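Laccase (Botrytis aclada, PDB 3SQR) couples the one-electron oxidation of phenolic substrates to the reduction of dioxygen to water at copper centres, probably in lignin breakdown and detoxification. Local coordinates at residues A102-L116 and I147-Q161. Numbering follows the deposited sequence.
Sequences ADWGDNLIIHVTNNL and IAPGDTLTYKFQVTQ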
loop_
_atom_site.group_PDB
_atom_site.type_symbol
_atom_site.label_atom_id
_atom_site.label_comp_id
_atom_site.label_asym_id
_atom_site.label_seq_id
_atom_site.Cartn_x
_atom_site.Cartn_y
_atom_site.Cartn_z
ATOM N N ALA A 102 3.859 3.718 16.502
ATOM C CA ALA A 102 5.011 4.420 16.947
ATOM C C ALA A 102 4.739 5.898 16.863
ATOM O O ALA A 102 3.666 6.305 16.472
ATOM C CB ALA A 102 6.289 4.001 16.099
ATOM N N ASP A 103 5.677 6.701 17.351
ATOM C CA ASP A 103 5.629 8.139 17.214
ATOM C C ASP A 103 6.638 8.515 16.176
ATOM O O ASP A 103 7.673 7.875 16.014
ATOM C CB ASP A 103 6.042 8.867 18.527
ATOM C CG ASP A 103 5.035 8.667 19.629
ATOM O OD1 ASP A 103 3.847 8.563 19.344
ATOM O OD2 ASP A 103 5.461 8.540 20.774
ATOM N N TRP A 104 6.338 9.622 15.523
ATOM C CA TRP A 104 7.220 10.276 14.608
ATOM C C TRP A 104 8.595 10.384 15.257
ATOM O O TRP A 104 8.744 10.942 16.352
ATOM C CB TRP A 104 6.612 11.643 14.350
ATOM C CG TRP A 104 7.287 12.462 13.396
ATOM C CD1 TRP A 104 8.175 12.068 12.442
ATOM C CD2 TRP A 104 7.097 13.850 13.232
ATOM N NE1 TRP A 104 8.620 13.174 11.702
ATOM C CE2 TRP A 104 7.960 14.280 12.186
ATOM C CE3 TRP A 104 6.322 14.809 13.920
ATOM C CZ2 TRP A 104 8.071 15.614 11.813
ATOM C CZ3 TRP A 104 6.422 16.150 13.529
ATOM C CH2 TRP A 104 7.273 16.532 12.475
ATOM N N GLY A 105 9.603 9.870 14.557
ATOM C CA GLY A 105 10.984 9.933 15.033
ATOM C C GLY A 105 11.478 8.681 15.744
ATOM O O GLY A 105 12.687 8.569 15.987
ATOM N N ASP A 106 10.567 7.764 16.122
ATOM C CA ASP A 106 10.950 6.571 16.814
ATOM C C ASP A 106 11.774 5.658 15.899
ATOM O O ASP A 106 11.641 5.720 14.668
ATOM C CB ASP A 106 9.728 5.787 17.278
ATOM C CG ASP A 106 9.041 6.421 18.462
ATOM O OD1 ASP A 106 9.557 7.388 19.105
ATOM O OD2 ASP A 106 7.950 5.899 18.776
ATOM N N ASN A 107 12.604 4.835 16.523
ATOM C CA ASN A 107 13.373 3.792 15.816
ATOM C C ASN A 107 12.651 2.527 16.074
ATOM O O ASN A 107 12.371 2.248 17.226
ATOM C CB ASN A 107 14.806 3.778 16.333
ATOM C CG ASN A 107 15.536 5.050 15.955
ATOM O OD1 ASN A 107 15.595 5.409 14.805
ATOM N ND2 ASN A 107 16.080 5.760 16.946
ATOM N N LEU A 108 12.333 1.791 14.999
ATOM C CA LEU A 108 11.653 0.515 15.059
ATOM C C LEU A 108 12.685 -0.582 14.879
ATOM O O LEU A 108 13.530 -0.501 13.993
ATOM C CB LEU A 108 10.568 0.408 14.005
ATOM C CG LEU A 108 9.562 1.571 14.010
ATOM C CD1 LEU A 108 8.339 1.222 13.108
ATOM C CD2 LEU A 108 9.141 2.027 15.433
ATOM N N ILE A 109 12.576 -1.599 15.701
ATOM C CA ILE A 109 13.287 -2.867 15.547
ATOM C C ILE A 109 12.225 -3.944 15.429
ATOM O O ILE A 109 11.485 -4.178 16.395
ATOM C CB ILE A 109 14.149 -3.120 16.759
ATOM C CG1 ILE A 109 15.141 -1.971 16.930
ATOM C CG2 ILE A 109 14.888 -4.454 16.590
ATOM C CD1 ILE A 109 15.962 -2.096 18.187
ATOM N N ILE A 110 12.110 -4.562 14.261
ATOM C CA ILE A 110 11.048 -5.522 14.041
ATOM C C ILE A 110 11.668 -6.847 13.630
ATOM O O ILE A 110 12.149 -6.990 12.544
ATOM C CB ILE A 110 10.066 -5.076 13.001
ATOM C CG1 ILE A 110 9.605 -3.629 13.327
ATOM C CG2 ILE A 110 8.917 -6.138 12.864
ATOM C CD1 ILE A 110 8.951 -2.873 12.186
ATOM N N HIS A 111 11.681 -7.776 14.567
ATOM C CA HIS A 111 12.194 -9.122 14.343
ATOM C C HIS A 111 11.176 -9.950 13.640
ATOM O O HIS A 111 10.127 -10.239 14.229
ATOM C CB HIS A 111 12.552 -9.813 15.654
ATOM C CG HIS A 111 13.367 -8.971 16.581
ATOM N ND1 HIS A 111 14.740 -8.888 16.490
ATOM C CD2 HIS A 111 13.013 -8.202 17.635
ATOM C CE1 HIS A 111 15.192 -8.073 17.428
ATOM N NE2 HIS A 111 14.169 -7.656 18.151
ATOM N N VAL A 112 11.447 -10.307 12.380
ATOM C CA VAL A 112 10.491 -11.025 11.559
ATOM C C VAL A 112 11.000 -12.425 11.371
ATOM O O VAL A 112 11.993 -12.645 10.663
ATOM C CB VAL A 112 10.246 -10.399 10.201
ATOM C CG1 VAL A 112 9.251 -11.218 9.412
ATOM C CG2 VAL A 112 9.649 -8.931 10.412
ATOM N N THR A 113 10.255 -13.363 11.926
ATOM C CA THR A 113 10.593 -14.798 11.764
ATOM C C THR A 113 9.638 -15.439 10.816
ATOM O O THR A 113 8.404 -15.301 10.949
ATOM C CB THR A 113 10.532 -15.526 13.126
ATOM O OG1 THR A 113 11.444 -14.911 14.078
ATOM C CG2 THR A 113 10.826 -17.052 12.926
ATOM N N ASN A 114 10.188 -16.095 9.794
ATOM C CA ASN A 114 9.385 -16.789 8.829
ATOM C C ASN A 114 9.055 -18.158 9.341
ATOM O O ASN A 114 9.854 -19.062 9.236
ATOM C CB ASN A 114 10.076 -16.941 7.450
ATOM C CG ASN A 114 9.219 -17.582 6.457
ATOM O OD1 ASN A 114 8.039 -17.881 6.720
ATOM N ND2 ASN A 114 9.760 -17.749 5.208
ATOM N N ASN A 115 7.840 -18.327 9.806
ATOM C CA ASN A 115 7.350 -19.641 10.226
ATOM C C ASN A 115 6.425 -20.344 9.239
ATOM O O ASN A 115 5.663 -21.252 9.621
ATOM C CB ASN A 115 6.744 -19.551 11.622
ATOM C CG ASN A 115 7.788 -19.327 12.666
ATOM O OD1 ASN A 115 8.823 -20.051 12.722
ATOM N ND2 ASN A 115 7.595 -18.263 13.469
ATOM N N LEU A 116 6.490 -19.944 7.969
ATOM C CA LEU A 116 5.885 -20.687 6.904
ATOM C C LEU A 116 6.873 -21.812 6.586
ATOM O O LEU A 116 8.077 -21.658 6.831
ATOM C CB LEU A 116 5.706 -19.827 5.661
ATOM C CG LEU A 116 4.818 -18.591 5.905
ATOM C CD1 LEU A 116 4.973 -17.766 4.581
ATOM C CD2 LEU A 116 3.376 -18.952 6.280
ATOM N N ILE A 147 13.524 -14.111 3.276
ATOM C CA ILE A 147 13.749 -14.772 4.561
ATOM C C ILE A 147 13.307 -16.236 4.422
ATOM O O ILE A 147 12.124 -16.553 4.135
ATOM C CB ILE A 147 12.905 -14.157 5.704
ATOM C CG1 ILE A 147 13.139 -12.641 5.769
ATOM C CG2 ILE A 147 13.274 -14.832 7.065
ATOM C CD1 ILE A 147 12.083 -11.842 6.672
ATOM N N ALA A 148 14.251 -17.156 4.565
ATOM C CA ALA A 148 13.897 -18.530 4.402
ATOM C C ALA A 148 13.015 -19.022 5.562
ATOM O O ALA A 148 13.117 -18.494 6.649
ATOM C CB ALA A 148 15.214 -19.399 4.339
ATOM N N PRO A 149 12.205 -20.055 5.336
ATOM C CA PRO A 149 11.498 -20.748 6.400
ATOM C C PRO A 149 12.406 -21.036 7.575
ATOM O O PRO A 149 13.553 -21.561 7.435
ATOM C CB PRO A 149 10.973 -22.009 5.709
ATOM C CG PRO A 149 10.634 -21.541 4.372
ATOM C CD PRO A 149 11.826 -20.626 4.045
ATOM N N GLY A 150 11.933 -20.594 8.734
ATOM C CA GLY A 150 12.653 -20.759 10.005
ATOM C C GLY A 150 13.698 -19.706 10.282
ATOM O O GLY A 150 14.205 -19.661 11.388
ATOM N N ASP A 151 14.046 -18.831 9.310
ATOM C CA ASP A 151 14.983 -17.808 9.563
ATOM C C ASP A 151 14.238 -16.552 10.116
ATOM O O ASP A 151 13.011 -16.429 9.989
ATOM C CB ASP A 151 15.732 -17.472 8.297
ATOM C CG ASP A 151 16.991 -16.712 8.549
ATOM O OD1 ASP A 151 17.449 -16.651 9.708
ATOM O OD2 ASP A 151 17.568 -16.165 7.564
ATOM N N THR A 152 15.029 -15.664 10.676
ATOM C CA THR A 152 14.629 -14.373 11.197
ATOM C C THR A 152 15.449 -13.255 10.564
ATOM O O THR A 152 16.681 -13.374 10.417
ATOM C CB THR A 152 14.727 -14.329 12.735
ATOM O OG1 THR A 152 13.875 -15.362 13.262
ATOM C CG2 THR A 152 14.311 -12.899 13.280
ATOM N N LEU A 153 14.761 -12.147 10.237
ATOM C CA LEU A 153 15.421 -10.960 9.796
ATOM C C LEU A 153 14.881 -9.869 10.650
ATOM O O LEU A 153 13.681 -9.739 10.703
ATOM C CB LEU A 153 15.096 -10.641 8.356
ATOM C CG LEU A 153 15.732 -9.374 7.813
ATOM C CD1 LEU A 153 17.279 -9.192 8.064
ATOM C CD2 LEU A 153 15.343 -9.265 6.315
ATOM N N THR A 154 15.797 -9.109 11.242
ATOM C CA THR A 154 15.425 -7.929 12.066
ATOM C C THR A 154 15.503 -6.665 11.223
ATOM O O THR A 154 16.560 -6.193 10.862
ATOM C CB THR A 154 16.296 -7.837 13.307
ATOM O OG1 THR A 154 16.141 -9.059 14.057
ATOM C CG2 THR A 154 15.876 -6.583 14.191
ATOM N N TYR A 155 14.345 -6.074 10.972
ATOM C CA TYR A 155 14.274 -4.833 10.241
ATOM C C TYR A 155 14.466 -3.701 11.225
ATOM O O TYR A 155 13.925 -3.724 12.315
ATOM C CB TYR A 155 12.940 -4.721 9.530
ATOM C CG TYR A 155 12.703 -5.749 8.417
ATOM C CD1 TYR A 155 12.274 -7.059 8.674
ATOM C CD2 TYR A 155 12.916 -5.413 7.109
ATOM C CE1 TYR A 155 12.034 -7.960 7.671
ATOM C CE2 TYR A 155 12.679 -6.284 6.118
ATOM C CZ TYR A 155 12.253 -7.566 6.360
ATOM O OH TYR A 155 12.001 -8.420 5.296
ATOM N N LYS A 156 15.292 -2.754 10.834
ATOM C CA LYS A 156 15.534 -1.570 11.609
ATOM C C LYS A 156 15.396 -0.344 10.810
ATOM O O LYS A 156 16.113 -0.177 9.816
ATOM C CB LYS A 156 16.954 -1.664 12.226
ATOM C CG LYS A 156 17.102 -2.812 13.228
ATOM C CD LYS A 156 18.529 -2.743 13.895
ATOM C CE LYS A 156 18.779 -3.889 14.890
ATOM N NZ LYS A 156 19.850 -3.483 15.938
ATOM N N PHE A 157 14.552 0.622 11.254
ATOM C CA PHE A 157 14.440 1.817 10.565
ATOM C C PHE A 157 13.829 2.842 11.466
ATOM O O PHE A 157 13.207 2.470 12.457
ATOM C CB PHE A 157 13.653 1.711 9.255
ATOM C CG PHE A 157 12.298 1.116 9.399
ATOM C CD1 PHE A 157 12.122 -0.246 9.316
ATOM C CD2 PHE A 157 11.181 1.904 9.645
ATOM C CE1 PHE A 157 10.864 -0.832 9.410
ATOM C CE2 PHE A 157 9.911 1.288 9.758
ATOM C CZ PHE A 157 9.776 -0.097 9.608
ATOM N N GLN A 158 14.145 4.082 11.181
ATOM C CA GLN A 158 13.463 5.191 11.810
ATOM C C GLN A 158 12.228 5.576 11.060
ATOM O O GLN A 158 12.199 5.636 9.814
ATOM C CB GLN A 158 14.370 6.436 11.940
ATOM C CG GLN A 158 13.837 7.491 12.839
ATOM C CD GLN A 158 14.848 8.586 13.092
ATOM O OE1 GLN A 158 15.711 8.833 12.237
ATOM N NE2 GLN A 158 14.728 9.283 14.257
ATOM N N VAL A 159 11.203 6.031 11.810
ATOM C CA VAL A 159 10.077 6.587 11.088
ATOM C C VAL A 159 10.231 8.100 11.078
ATOM O O VAL A 159 10.242 8.778 12.124
ATOM C CB VAL A 159 8.705 6.150 11.632
ATOM C CG1 VAL A 159 8.429 4.675 11.241
ATOM C CG2 VAL A 159 8.593 6.332 13.217
ATOM N N THR A 160 10.463 8.615 9.887
ATOM C CA THR A 160 10.742 10.032 9.703
ATOM C C THR A 160 9.517 10.689 9.034
ATOM O O THR A 160 9.591 11.704 8.366
ATOM C CB THR A 160 11.993 10.184 8.819
ATOM O OG1 THR A 160 11.736 9.608 7.526
ATOM C CG2 THR A 160 13.149 9.441 9.446
ATOM N N GLN A 161 8.374 10.020 9.194
ATOM C CA GLN A 161 7.109 10.364 8.593
ATOM C C GLN A 161 6.059 10.040 9.677
ATOM O O GLN A 161 6.323 9.264 10.598
ATOM C CB GLN A 161 6.792 9.496 7.361
ATOM C CG GLN A 161 7.714 9.725 6.224
ATOM C CD GLN A 161 7.707 8.562 5.311
ATOM O OE1 GLN A 161 8.398 7.530 5.586
ATOM N NE2 GLN A 161 6.968 8.682 4.223
HETATM O O HOH W 1 10.900 13.434 10.039
#
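W104 and T160 meet through a water at the start of this antiparallel pairing, the water lying at the indole edge, 2.8 Å from W104 NE1, and also bonded to T160 O. In the type II turn D103–D106, G105 gives its N-H to V159 O and takes a nearly straight bond from the side chain of Q158, whose NE2 lies 2.8 Å from G105 O. Q158 CG stands anti to its own N (chi1 -167°), and the extended chain beyond it carries the amide along to that carbonyl. From N107 to T113 the strand pairs with 152–158, an outer strand of a cupredoxin-type sheet; L108, I110 and V112 exchange paired backbone bonds with F157, Y155 and L153, alternating with non-hydrogen-bonded pairs. L108 sets CB over one face of the F157 ring and CD1 3.7 Å from F157 CE2. On the other, mixed face I109 CG2 presses on T154 CG2 (3.4 Å). I110 CD1 reaches F157 CZ at 3.9 Å. H111 ND1 meets T154 OG1 at 2.8 Å near the imidazole plane, while NE2 bonds E69. V112 spreads its methyls, CG2 to Y155 CD1 (3.7 Å) and CG1 to I147 CD1; the Y155 side chain lies about 7 Å from that of H124, a probable type 2 copper ligand. T113 OG1 and T152 OG1 are 2.6 Å apart. N114 CG lies opposite the backbone N (chi1 -177°), carrying ND2 to I147 O (2.9 Å); ND2 also bonds N119 O. Chemically, the pairing is two-faced: aliphatic and aromatic groups pack inward, hydroxyl–imidazole and hydroxyl–hydroxyl bonds lie on the partly exposed side, and the Q158 and N114 amides reinforce backbone bonds near both ends.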